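Local coordinates for protein glycosyltransferase (Streptomyces halstedii, PDB 3WAD) that is a glycosyltransferase of the GT-B fold, related to the erythromycin biosynthesis protein CIII family, with two domains built on parallel beta-sheets, at residues W89-I92 with H93-A97. Numbering follows the deposited sequence.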
# COMPACT_ATOMS: atom_id res chain seq x y z
N TRP B 89 30.58 -26.20 17.51
CA TRP B 89 29.58 -26.03 18.56
C TRP B 89 29.90 -24.76 19.40
O TRP B 89 29.00 -23.92 19.62
CB TRP B 89 29.52 -27.24 19.48
CG TRP B 89 28.36 -27.14 20.48
CD1 TRP B 89 27.04 -27.54 20.28
CD2 TRP B 89 28.41 -26.57 21.79
NE1 TRP B 89 26.29 -27.26 21.40
CE2 TRP B 89 27.10 -26.67 22.34
CE3 TRP B 89 29.45 -25.99 22.56
CZ2 TRP B 89 26.80 -26.21 23.62
CZ3 TRP B 89 29.14 -25.52 23.84
CH2 TRP B 89 27.84 -25.65 24.36
N GLN B 90 31.18 -24.56 19.83
CA GLN B 90 31.49 -23.42 20.67
C GLN B 90 31.27 -22.06 19.96
O GLN B 90 30.77 -21.08 20.57
CB GLN B 90 32.95 -23.45 21.14
CG GLN B 90 33.19 -22.51 22.36
CD GLN B 90 32.21 -22.80 23.56
OE1 GLN B 90 32.16 -23.93 24.10
NE2 GLN B 90 31.41 -21.78 23.96
N TYR B 91 31.68 -21.99 18.71
CA TYR B 91 31.47 -20.77 17.93
C TYR B 91 30.00 -20.41 17.75
O TYR B 91 29.62 -19.27 17.97
CB TYR B 91 32.08 -20.93 16.54
CG TYR B 91 31.90 -19.68 15.64
CD1 TYR B 91 32.68 -18.53 15.82
CD2 TYR B 91 30.94 -19.66 14.65
CE1 TYR B 91 32.53 -17.40 15.00
CE2 TYR B 91 30.77 -18.55 13.80
CZ TYR B 91 31.57 -17.42 13.98
OH TYR B 91 31.38 -16.34 13.17
N ILE B 92 29.17 -21.37 17.32
CA ILE B 92 27.74 -21.10 17.09
C ILE B 92 27.00 -20.78 18.42
O ILE B 92 26.19 -19.81 18.53
CB ILE B 92 27.15 -22.27 16.33
CG1 ILE B 92 27.80 -22.30 14.96
CG2 ILE B 92 25.59 -22.14 16.21
CD1 ILE B 92 27.33 -23.46 14.12
N HIS B 93 27.35 -21.52 19.47
CA HIS B 93 26.97 -21.19 20.82
C HIS B 93 27.22 -19.72 21.17
O HIS B 93 26.32 -19.01 21.70
CB HIS B 93 27.74 -22.09 21.79
CG HIS B 93 27.50 -21.73 23.22
ND1 HIS B 93 28.10 -20.65 23.81
CD2 HIS B 93 26.71 -22.30 24.16
CE1 HIS B 93 27.69 -20.55 25.06
NE2 HIS B 93 26.85 -21.54 25.31
N ASP B 94 28.44 -19.25 20.90
CA ASP B 94 28.77 -17.88 21.25
C ASP B 94 28.11 -16.87 20.31
O ASP B 94 27.79 -15.80 20.75
CB ASP B 94 30.26 -17.61 21.35
CG ASP B 94 30.97 -18.50 22.41
OD1 ASP B 94 30.31 -19.05 23.35
OD2 ASP B 94 32.23 -18.62 22.29
N VAL B 95 27.94 -17.22 19.04
CA VAL B 95 27.18 -16.37 18.17
C VAL B 95 25.75 -16.20 18.81
O VAL B 95 25.26 -15.08 18.93
CB VAL B 95 27.11 -16.89 16.71
CG1 VAL B 95 26.16 -16.11 15.96
CG2 VAL B 95 28.51 -16.70 15.98
N PHE B 96 25.15 -17.32 19.23
CA PHE B 96 23.83 -17.30 19.80
C PHE B 96 23.73 -16.50 21.08
O PHE B 96 22.76 -15.74 21.27
CB PHE B 96 23.25 -18.71 19.99
CG PHE B 96 22.87 -19.37 18.72
CD1 PHE B 96 22.63 -18.64 17.60
CD2 PHE B 96 22.73 -20.76 18.66
CE1 PHE B 96 22.27 -19.24 16.42
CE2 PHE B 96 22.34 -21.37 17.47
CZ PHE B 96 22.14 -20.64 16.36
N ALA B 97 24.71 -16.65 21.95
CA ALA B 97 24.79 -15.84 23.17
C ALA B 97 24.84 -14.35 22.86
O ALA B 97 24.13 -13.58 23.49
CB ALA B 97 25.92 -16.29 24.06
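His-93 sits one helical turn after Trp-89, and its side chain runs between the indole and the polar pair Gln-90 and Asp-94. Its CB lies over a face of the Trp-89 six-membered ring, 4.2 Å from the centroid. CG is turned away from the backbone N of His-93 (chi1 175°), which takes the imidazole past the rim of the indole. There His-93 CD2 approaches Trp-89 CH2 at 3.5 Å. The two ring planes are inclined by 37°, so the pair is neither a stack nor T-shaped. On the other branch, His-93 ND1 gives a hydrogen bond of 2.8 Å to Asp-94 OD1, nearly within the imidazole plane and on the anti side of the carboxylate. His-93 CE1 also comes near Gln-90 NE2, and outside the helix the side chain meets His-177 and Pro-179. Gln-90 NE2 donates to Asp-94 OD1 at 3.0 Å, in a bent bond that arrives from above the carboxylate plane, on the same face as ND1. The Gln-90 chain bends at chi2 (54°), which carries its amide forward along the helix, toward Asp-94.

Val-95 CG2 rests over one face of the Tyr-91 ring, 3.6 Å from CE2, while Tyr-91 OH bonds to Thr-78 O. Ile-92 CG2 lies over the Phe-96 ring, 3.6 Å from CE2. Four i to i+4 backbone bonds keep these pairs in step.

The contact opens helix 89-106, in the N-terminal half of the GT-B fold. Helix 156-168 covers Trp-89, Ile-92 and Phe-96; Phe-164 stacks on Trp-89 and meets Phe-96 edge-to-face. The two bonds to OD1 should hold the Asp-94 carboxylate in place; the one from ND1 also limits turning of the His-93 ring. The negative charge of Asp-94 would probably favour a proton on ND1.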